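Local coordinates for protein lectin 2 (Agrocybe aegerita, PDB 4TQJ) that binds glycans carrying non-reducing terminal N-acetylglucosamine, as a sugar-specific mushroom lectin with a beta-propeller fold, at residues A[22-26]-A[388-394]; A[43-47]-A[93-97]. The protein carries 1 engineered substitution. One frame throughout, in Å; residues are numbered along the deposited sequence.

Contact 1 of 2, residues A[22-26]-A[388-394]; sequences VGFGL and KWAPETT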
loop_
_atom_site.group_PDB
_atom_site.type_symbol
_atom_site.label_atom_id
_atom_site.label_comp_id
_atom_site.label_asym_id
_atom_site.label_seq_id
_atom_site.Cartn_x
_atom_site.Cartn_y
_atom_site.Cartn_z
ATOM N N VAL A 22 10.676 -5.303 7.453
ATOM C CA VAL A 22 11.917 -4.903 6.798
ATOM C C VAL A 22 13.068 -5.459 7.620
ATOM O O VAL A 22 13.208 -5.146 8.806
ATOM C CB VAL A 22 12.012 -3.378 6.630
ATOM C CG1 VAL A 22 13.395 -2.960 6.136
ATOM C CG2 VAL A 22 10.916 -2.882 5.688
ATOM N N GLY A 23 13.857 -6.328 7.001
ATOM C CA GLY A 23 14.974 -6.939 7.679
ATOM C C GLY A 23 16.300 -6.533 7.068
ATOM O O GLY A 23 16.486 -6.632 5.851
ATOM N N PHE A 24 17.220 -6.055 7.898
ATOM C CA PHE A 24 18.596 -5.902 7.460
ATOM C C PHE A 24 19.313 -7.200 7.797
ATOM O O PHE A 24 19.854 -7.354 8.885
ATOM C CB PHE A 24 19.262 -4.711 8.137
ATOM C CG PHE A 24 18.662 -3.393 7.743
ATOM C CD1 PHE A 24 19.191 -2.661 6.683
ATOM C CD2 PHE A 24 17.546 -2.907 8.402
ATOM C CE1 PHE A 24 18.632 -1.444 6.309
ATOM C CE2 PHE A 24 16.978 -1.699 8.040
ATOM C CZ PHE A 24 17.517 -0.964 6.992
ATOM N N GLY A 25 19.267 -8.147 6.867
ATOM C CA GLY A 25 19.811 -9.472 7.101
ATOM C C GLY A 25 21.310 -9.489 6.873
ATOM O O GLY A 25 21.923 -8.442 6.637
ATOM N N LEU A 26 21.903 -10.677 6.935
ATOM C CA LEU A 26 23.349 -10.815 6.788
ATOM C C LEU A 26 23.827 -10.469 5.378
ATOM O O LEU A 26 24.935 -9.975 5.200
ATOM C CB LEU A 26 23.772 -12.241 7.134
ATOM C CG LEU A 26 23.476 -12.670 8.567
ATOM C CD1 LEU A 26 23.740 -14.181 8.747
ATOM C CD2 LEU A 26 24.279 -11.815 9.563
ATOM N N LYS A 388 20.779 -16.929 11.791
ATOM C CA LYS A 388 20.485 -16.229 10.553
ATOM C C LYS A 388 19.946 -14.825 10.823
ATOM O O LYS A 388 20.225 -13.881 10.076
ATOM C CB LYS A 388 19.483 -17.015 9.724
ATOM C CG LYS A 388 19.254 -16.417 8.342
ATOM C CD LYS A 388 18.358 -17.308 7.493
ATOM C CE LYS A 388 18.273 -16.788 6.069
ATOM N NZ LYS A 388 17.335 -17.624 5.268
ATOM N N TRP A 389 19.180 -14.687 11.898
ATOM C CA TRP A 389 18.682 -13.374 12.274
ATOM C C TRP A 389 19.093 -12.948 13.676
ATOM O O TRP A 389 18.295 -12.379 14.429
ATOM C CB TRP A 389 17.171 -13.326 12.086
ATOM C CG TRP A 389 16.800 -13.272 10.634
ATOM C CD1 TRP A 389 16.444 -14.322 9.823
ATOM C CD2 TRP A 389 16.770 -12.104 9.814
ATOM N NE1 TRP A 389 16.189 -13.868 8.548
ATOM C CE2 TRP A 389 16.378 -12.507 8.518
ATOM C CE3 TRP A 389 17.028 -10.752 10.048
ATOM C CZ2 TRP A 389 16.247 -11.606 7.466
ATOM C CZ3 TRP A 389 16.901 -9.863 9.002
ATOM C CH2 TRP A 389 16.508 -10.291 7.727
ATOM N N ALA A 390 20.346 -13.221 14.017
ATOM C CA ALA A 390 20.876 -12.836 15.317
ATOM C C ALA A 390 20.804 -11.326 15.470
ATOM O O ALA A 390 21.149 -10.594 14.553
ATOM C CB ALA A 390 22.310 -13.313 15.488
ATOM N N PRO A 391 20.340 -10.865 16.637
ATOM C CA PRO A 391 20.242 -9.446 17.011
ATOM C C PRO A 391 21.599 -8.752 16.984
ATOM O O PRO A 391 21.645 -7.541 16.800
ATOM C CB PRO A 391 19.695 -9.506 18.442
ATOM C CG PRO A 391 18.872 -10.761 18.453
ATOM C CD PRO A 391 19.655 -11.740 17.605
ATOM N N GLU A 392 22.686 -9.505 17.143
ATOM C CA GLU A 392 24.016 -8.904 17.108
ATOM C C GLU A 392 24.437 -8.438 15.712
ATOM O O GLU A 392 25.263 -7.526 15.568
ATOM C CB GLU A 392 25.064 -9.885 17.646
ATOM C CG GLU A 392 24.949 -10.169 19.119
ATOM C CD GLU A 392 23.870 -11.189 19.443
ATOM O OE1 GLU A 392 23.413 -11.909 18.525
ATOM O OE2 GLU A 392 23.475 -11.268 20.629
ATOM N N THR A 393 23.859 -9.062 14.689
ATOM C CA THR A 393 24.346 -8.921 13.323
ATOM C C THR A 393 23.264 -8.475 12.334
ATOM O O THR A 393 23.565 -8.108 11.202
ATOM C CB THR A 393 24.899 -10.269 12.842
ATOM O OG1 THR A 393 23.888 -11.268 13.009
ATOM C CG2 THR A 393 26.112 -10.671 13.671
ATOM N N THR A 394 22.007 -8.529 12.752
ATOM C CA THR A 394 20.889 -8.145 11.893
ATOM C C THR A 394 20.005 -7.142 12.621
ATOM O O THR A 394 20.048 -7.054 13.841
ATOM C CB THR A 394 20.024 -9.352 11.505
ATOM O OG1 THR A 394 19.498 -9.973 12.691
ATOM C CG2 THR A 394 20.844 -10.370 10.694
HETATM O O HOH W 1 23.117 -7.095 8.823
HETATM O O HOH W 2 20.204 -13.085 7.417
#
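Trp389 has its CG anti to the carbonyl carbon (chi1 -73°), and this turns the indole back against Gly23 to Gly25, although its CB points away from that strand. Leu26 has the same kind of chi1 (-62°), and its branched end lies against Lys388 O, Thr393 and Thr394. The contact belongs to the propeller blade in which the last strand of the chain joins three early ones. Strand 20-25 pairs there with strand 395-399, the closing arrangement often called molecular Velcro. The loop 388-394 leads into that last strand.

The six-membered end of the indole does the touching. CH2 of Trp389 lies 3.5 Å from CA of Gly25, an oblique approach. The backbone atoms Gly23 C and Phe24 N lie at the edge of the ring. Phe382 meets the same indole, and Val30 and Cys396 also touch it.

The side chain of Thr394 packs on the strand. Its CB is 3.3 Å from Phe24 O, and its CA-H makes a contact with the same oxygen. Leu26 puts CD2 against Thr393 OG1 at 3.5 Å, while its CD1 lies near Lys388 O.

No direct hydrogen bond joins the two segments; water does this instead. One water accepts from Leu26 N and donates to Lys388 O at 2.8 Å. It also sits over the centre of one indole face.

The loop is held from within by Ala390 O, which accepts from the backbone N atoms of Thr393 and Thr394. Arg339 binds both Trp389 O and Thr394 OG1, tying the loop to strand 339-343. Thr394 OG1 also donates to Ala390 O at 2.6 Å, from 59° above the carbonyl plane.

Contact 2 of 2, residues A[43-47]-A[93-97]; sequences AVKNF and FADPP
An inverse gamma turn centred on Lys45 follows strand 41-44, and Asp95 binds the backbone at its centre. Lys45 N donates to Asp95 OD2 at 3.0 Å, with a nearly straight N-H...O angle of 165°. The donor meets OD2 from well above the carboxylate plane. Asp95 has CG anti to its own N (chi1 178°), which brings the carboxylate up to the turn. The carboxylate carbon also packs on Val44 CG1. The ammonium group of Lys45 takes no part in this grip: its NZ is 6.0 Å from Asp95 OD2.

Earlier in the segment, Val44 CG2 packs on Phe93 CB at 3.6 Å, and the two side chains are nearly perpendicular. Ala43 CB touches Phe93 CD2, meeting the ring obliquely. Phe93 also reaches Ile31 and Ile74, which lie on strands of different sheets.

The contact therefore joins two adjacent blades of the beta-propeller. Strand 41-44 is an edge strand of one blade. Residues 93-97 lead into strand 98-101, an edge strand of the next. The peptide bond between Asp95 and Pro96 is cis.

Pro97 packs just past the turn, on Asn46 and Phe47. Its CB lies 3.6 Å from Phe47 CZ, and the two side chains run antiparallel alongside each other. Pro97 CD lies beside Asn46 ND2. Asn46 is fixed through its other amide atom. OD1 accepts from Phe47 N at 2.7 Å, in the carbonyl plane on a lone pair, and from Trp54 NE1.

Water completes the other end. One water donates to Ala43 O and accepts from Phe93 N, both at 2.8 Å.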
loop_
_atom_site.group_PDB
_atom_site.type_symbol
_atom_site.label_atom_id
_atom_site.label_comp_id
_atom_site.label_asym_id
_atom_site.label_seq_id
_atom_site.Cartn_x
_atom_site.Cartn_y
_atom_site.Cartn_z
ATOM N N ALA A 43 15.957 -7.166 -1.552
ATOM C CA ALA A 43 15.773 -5.946 -2.335
ATOM C C ALA A 43 17.051 -5.145 -2.624
ATOM O O ALA A 43 17.121 -4.454 -3.641
ATOM C CB ALA A 43 14.710 -5.048 -1.686
ATOM N N VAL A 44 18.043 -5.234 -1.735
ATOM C CA VAL A 44 19.285 -4.468 -1.865
ATOM C C VAL A 44 20.457 -5.222 -1.256
ATOM O O VAL A 44 20.428 -5.571 -0.067
ATOM C CB VAL A 44 19.193 -3.104 -1.135
ATOM C CG1 VAL A 44 20.527 -2.368 -1.205
ATOM C CG2 VAL A 44 18.085 -2.257 -1.720
ATOM N N LYS A 45 21.485 -5.471 -2.064
ATOM C CA LYS A 45 22.685 -6.157 -1.595
ATOM C C LYS A 45 23.643 -5.168 -0.956
ATOM O O LYS A 45 24.705 -4.856 -1.503
ATOM C CB LYS A 45 23.372 -6.904 -2.742
ATOM C CG LYS A 45 22.615 -8.150 -3.194
ATOM C CD LYS A 45 23.226 -8.770 -4.447
ATOM C CE LYS A 45 22.630 -10.146 -4.734
ATOM N NZ LYS A 45 21.143 -10.125 -4.814
ATOM N N ASN A 46 23.250 -4.668 0.206
ATOM C CA ASN A 46 24.029 -3.685 0.924
ATOM C C ASN A 46 23.375 -3.482 2.296
ATOM O O ASN A 46 22.420 -4.176 2.622
ATOM C CB ASN A 46 24.087 -2.383 0.122
ATOM C CG ASN A 46 25.370 -1.599 0.369
ATOM O OD1 ASN A 46 25.819 -1.464 1.506
ATOM N ND2 ASN A 46 25.971 -1.084 -0.703
ATOM N N PHE A 47 23.892 -2.559 3.101
ATOM C CA PHE A 47 23.329 -2.313 4.428
ATOM C C PHE A 47 23.350 -3.558 5.312
ATOM O O PHE A 47 22.485 -3.729 6.161
ATOM C CB PHE A 47 21.885 -1.834 4.306
ATOM C CG PHE A 47 21.735 -0.553 3.553
ATOM C CD1 PHE A 47 22.097 0.652 4.135
ATOM C CD2 PHE A 47 21.216 -0.545 2.264
ATOM C CE1 PHE A 47 21.947 1.849 3.443
ATOM C CE2 PHE A 47 21.070 0.642 1.570
ATOM C CZ PHE A 47 21.434 1.840 2.160
ATOM N N PHE A 93 13.908 -1.263 -5.081
ATOM C CA PHE A 93 14.745 -0.355 -4.299
ATOM C C PHE A 93 16.094 -0.147 -4.968
ATOM O O PHE A 93 16.737 -1.107 -5.385
ATOM C CB PHE A 93 14.958 -0.903 -2.890
ATOM C CG PHE A 93 13.712 -0.908 -2.045
ATOM C CD1 PHE A 93 13.486 0.096 -1.115
ATOM C CD2 PHE A 93 12.766 -1.913 -2.183
ATOM C CE1 PHE A 93 12.342 0.098 -0.338
ATOM C CE2 PHE A 93 11.616 -1.913 -1.411
ATOM C CZ PHE A 93 11.403 -0.906 -0.488
ATOM N N ALA A 94 16.526 1.108 -5.066
ATOM C CA ALA A 94 17.787 1.432 -5.727
ATOM C C ALA A 94 18.959 0.702 -5.098
ATOM O O ALA A 94 19.114 0.690 -3.882
ATOM C CB ALA A 94 18.033 2.941 -5.728
ATOM N N ASP A 95 19.788 0.103 -5.943
ATOM C CA ASP A 95 20.965 -0.634 -5.502
ATOM C C ASP A 95 22.005 -0.553 -6.612
ATOM O O ASP A 95 21.750 -1.007 -7.729
ATOM C CB ASP A 95 20.585 -2.097 -5.213
ATOM C CG ASP A 95 21.776 -2.948 -4.792
ATOM O OD1 ASP A 95 22.820 -2.369 -4.425
ATOM O OD2 ASP A 95 21.661 -4.197 -4.816
ATOM N N PRO A 96 23.185 0.013 -6.316
ATOM C CA PRO A 96 23.640 0.467 -4.994
ATOM C C PRO A 96 22.944 1.742 -4.526
ATOM O O PRO A 96 22.388 2.479 -5.345
ATOM C CB PRO A 96 25.134 0.739 -5.214
ATOM C CG PRO A 96 25.235 1.101 -6.643
ATOM C CD PRO A 96 24.194 0.268 -7.358
ATOM N N PRO A 97 22.978 2.000 -3.210
ATOM C CA PRO A 97 22.359 3.202 -2.645
ATOM C C PRO A 97 23.196 4.444 -2.953
ATOM O O PRO A 97 24.343 4.316 -3.375
ATOM C CB PRO A 97 22.360 2.911 -1.147
ATOM C CG PRO A 97 23.547 2.032 -0.944
ATOM C CD PRO A 97 23.640 1.180 -2.180
HETATM O O HOH W 3 14.783 -3.970 -5.051
HETATM O O HOH W 4 18.784 -5.252 -6.269
#

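In the fold
The centres of contacts 1 and 2 are about 16 Å apart, on the same side of the chain's centre. Both involve the sheet of strands 41-44, 28-32, 20-25 and 395-399. Contact 1 is at strand 20-25, beside the terminal strand. Contact 2 is at strand 41-44, the other outermost strand. In sequence both segments of contact 2 fall between those of contact 1. Contact 1 thus brings distant parts of the chain together within the closing blade, while contact 2 joins that blade to the following one. They touch directly, where Phe24 CD1 packs 3.5 Å from Phe47 O.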